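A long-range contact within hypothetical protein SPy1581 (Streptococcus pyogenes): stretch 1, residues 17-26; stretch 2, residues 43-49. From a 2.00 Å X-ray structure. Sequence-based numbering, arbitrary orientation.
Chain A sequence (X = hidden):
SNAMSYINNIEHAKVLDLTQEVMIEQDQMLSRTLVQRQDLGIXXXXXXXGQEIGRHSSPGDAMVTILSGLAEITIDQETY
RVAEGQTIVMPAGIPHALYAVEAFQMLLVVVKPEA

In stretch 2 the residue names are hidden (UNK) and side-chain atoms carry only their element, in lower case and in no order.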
# COMPACT_ATOMS: atom_id res chain seq x y z
N ASP A 17 5.30 -13.78 6.57
CA ASP A 17 3.92 -13.36 6.51
C ASP A 17 3.95 -11.83 6.52
O ASP A 17 4.33 -11.23 7.53
CB ASP A 17 3.18 -13.91 7.72
CG ASP A 17 1.74 -13.44 7.81
OD1 ASP A 17 1.29 -12.56 7.03
OD2 ASP A 17 1.06 -13.98 8.70
N LEU A 18 3.58 -11.21 5.40
CA LEU A 18 3.62 -9.74 5.29
C LEU A 18 2.82 -9.00 6.37
O LEU A 18 3.19 -7.91 6.77
CB LEU A 18 3.24 -9.25 3.89
CG LEU A 18 4.14 -9.59 2.69
CD1 LEU A 18 3.49 -9.10 1.40
CD2 LEU A 18 5.57 -9.01 2.80
N THR A 19 1.72 -9.60 6.84
CA THR A 19 0.92 -9.01 7.93
C THR A 19 1.66 -9.05 9.27
O THR A 19 1.24 -8.39 10.23
CB THR A 19 -0.49 -9.66 8.10
OG1 THR A 19 -0.37 -11.02 8.55
CG2 THR A 19 -1.27 -9.61 6.81
N GLN A 20 2.75 -9.82 9.34
CA GLN A 20 3.61 -9.79 10.52
C GLN A 20 4.78 -8.83 10.34
O GLN A 20 5.42 -8.46 11.32
CB GLN A 20 4.14 -11.18 10.91
CG GLN A 20 3.07 -12.25 11.13
CD GLN A 20 1.96 -11.84 12.10
OE1 GLN A 20 2.20 -11.68 13.30
NE2 GLN A 20 0.73 -11.70 11.58
N GLU A 21 5.07 -8.45 9.10
CA GLU A 21 6.19 -7.57 8.80
C GLU A 21 5.85 -6.11 9.11
O GLU A 21 6.75 -5.31 9.32
CB GLU A 21 6.64 -7.69 7.33
CG GLU A 21 7.23 -9.05 6.95
CD GLU A 21 8.56 -9.35 7.61
OE1 GLU A 21 9.52 -8.56 7.46
OE2 GLU A 21 8.66 -10.40 8.28
N VAL A 22 4.56 -5.78 9.08
CA VAL A 22 4.08 -4.43 9.40
C VAL A 22 2.86 -4.53 10.32
O VAL A 22 1.72 -4.68 9.86
CB VAL A 22 3.78 -3.58 8.12
CG1 VAL A 22 3.55 -2.14 8.49
CG2 VAL A 22 4.96 -3.60 7.17
N MSE A 23 3.12 -4.48 11.62
CA MSE A 23 2.09 -4.63 12.63
C MSE A 23 1.15 -3.42 12.67
O MSE A 23 1.53 -2.32 12.27
CB MSE A 23 2.73 -4.89 14.00
CG MSE A 23 3.67 -6.13 13.99
SE MSE A 23 2.65 -7.79 13.81
CE MSE A 23 2.17 -7.94 15.68
N ILE A 24 -0.09 -3.64 13.09
CA ILE A 24 -1.04 -2.54 13.26
C ILE A 24 -0.74 -1.88 14.60
O ILE A 24 -0.68 -2.57 15.62
CB ILE A 24 -2.51 -3.04 13.21
CG1 ILE A 24 -2.87 -3.52 11.80
CG2 ILE A 24 -3.45 -1.94 13.69
CD1 ILE A 24 -4.06 -4.46 11.73
N GLU A 25 -0.52 -0.57 14.63
CA GLU A 25 -0.23 0.09 15.91
C GLU A 25 -1.27 1.15 16.23
O GLU A 25 -1.67 1.92 15.34
CB GLU A 25 1.18 0.71 15.95
CG GLU A 25 2.35 -0.22 15.57
CD GLU A 25 2.64 -1.31 16.61
OE1 GLU A 25 2.20 -1.17 17.77
OE2 GLU A 25 3.29 -2.31 16.24
N GLN A 26 -1.66 1.22 17.50
CA GLN A 26 -2.71 2.12 17.98
C GLN A 26 -2.49 3.54 17.47
O GLN A 26 -1.41 4.11 17.68
CB GLN A 26 -2.82 2.12 19.52
CG GLN A 26 -3.28 0.78 20.15
CD GLN A 26 -3.68 0.91 21.63
OE1 GLN A 26 -4.33 1.90 22.04
NE2 GLN A 26 -3.32 -0.11 22.43
N UNK A 43 5.58 -0.81 -1.21
CA UNK A 43 5.50 -0.52 0.21
C UNK A 43 4.46 -1.42 0.87
O UNK A 43 3.39 -1.63 0.32
c UNK A 43 5.38 1.30 1.95
o UNK A 43 5.90 1.85 -0.33
c UNK A 43 5.12 0.97 0.48
N UNK A 44 4.79 -1.96 2.05
CA UNK A 44 3.78 -2.60 2.89
C UNK A 44 3.36 -1.59 3.96
O UNK A 44 4.19 -0.96 4.58
c UNK A 44 4.33 -3.87 3.56
c UNK A 44 4.97 -4.76 2.51
c UNK A 44 3.16 -4.64 4.26
N UNK A 45 2.06 -1.42 4.15
CA UNK A 45 1.51 -0.44 5.09
C UNK A 45 0.66 -1.12 6.14
O UNK A 45 0.08 -2.17 5.89
c UNK A 45 2.05 2.63 1.57
c UNK A 45 1.63 2.79 4.32
c UNK A 45 0.57 0.51 4.35
c UNK A 45 1.24 1.64 3.63
c UNK A 45 1.44 1.57 2.26
c UNK A 45 2.22 3.87 3.64
c UNK A 45 2.44 3.80 2.27
N UNK A 46 0.55 -0.50 7.31
CA UNK A 46 -0.57 -0.78 8.19
C UNK A 46 -1.15 0.56 8.62
O UNK A 46 -0.41 1.47 8.92
o UNK A 46 0.58 -0.75 10.33
c UNK A 46 -0.11 -1.58 9.42
N UNK A 47 -2.47 0.66 8.68
CA UNK A 47 -3.13 1.83 9.26
C UNK A 47 -4.07 1.34 10.33
O UNK A 47 -4.83 0.41 10.08
c UNK A 47 -2.40 2.64 6.13
c UNK A 47 -4.30 4.26 6.39
c UNK A 47 -3.94 2.57 8.20
c UNK A 47 -3.25 3.43 7.14
N UNK A 48 -4.04 1.96 11.51
CA UNK A 48 -5.07 1.68 12.51
C UNK A 48 -6.40 2.25 12.04
O UNK A 48 -6.44 3.15 11.18
o UNK A 48 -5.59 2.31 16.12
c UNK A 48 -4.71 2.29 13.87
o UNK A 48 -6.11 0.58 14.86
c UNK A 48 -5.52 1.68 15.04
N UNK A 49 -7.48 1.72 12.60
CA UNK A 49 -8.83 2.19 12.35
C UNK A 49 -8.91 3.71 12.47
O UNK A 49 -8.39 4.29 13.44
n UNK A 49 -12.89 -0.16 15.94
c UNK A 49 -11.23 2.03 13.27
c UNK A 49 -9.80 1.51 13.32
c UNK A 49 -12.23 1.04 13.86
c UNK A 49 -12.12 0.99 15.37
O HOH W 1 -0.84 0.67 12.14

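Position 43 carries three side-chain atoms: one carbon bonded to CA, bearing one oxygen and one further carbon. That fork of unlike atoms identifies Thr-43. Its closest approach to stretch 1 is 7.2 Å, from CG2 to Val-22 CG2, so this contact places no demand on it; a beta-branched residue is at home in an extended strand.

Position 44 has three carbons, the first carrying the other two. The CA-to-CB bond points toward stretch 1, where the fork meets Val-22 and Leu-18. This is Val-44. Its CG1 lies 3.6 Å from Val-22 CG2, and its CG2 lies 4.3 Å from Leu-18 CD2. A short, branched, apolar side chain suits this buried place, because it packs against two apolar neighbours and leaves no polar group unsatisfied.

At position 45 a single carbon leads into a ring of six carbons: Phe-45. The strand alternates, and here CA-to-CB points away. The ring takes no part in the packing, and the approach to stretch 1 is made by the backbone, with Val-22 CG1 3.9 Å from Phe-45 C.

Position 46 turns toward stretch 1 again, with one carbon and one oxygen. The oxygen sits 2.7 Å from Met-23 O, and the residue is Ser-46. Its OG donates to that carbonyl and accepts from water 1, 2.7 Å from the water oxygen. The short side chain leaves the backbones close, with Ile-24 CA and Ser-46 CA 5.4 Å apart.

Position 47 shows four carbons, forked at the second: Leu-47. It points away from stretch 1, the nearest approach being 7.1 Å, from Leu-47 CB to Ile-24 CG2, and is buried, where a wholly apolar side chain leaves no polar group to satisfy.

Position 48 has two carbons, the second carrying two oxygens: a short carboxylate, Asp-48. It points toward stretch 1, its CB 3.4 Å from Glu-25 O and its OD2 3.4 Å from Gln-26 CA. The short acid lies beside the backbone, and OD2 finds a hydrogen-bond partner elsewhere in the structure.

Position 49 has four carbons in a row ending in nitrogen, hence Lys-49. Exposed, with its end leading away, the charged chain can remain in solvent.

The contact works through alternate residues. Val-44 supplies apolar packing and Asp-48 lies against Glu-25 and Gln-26. Between them, Ser-46 makes the one direct hydrogen bond, while water 1 extends the link by accepting from Glu-25 N at 2.8 Å from its oxygen.

Stretch 2 43-49: TVFSLDK
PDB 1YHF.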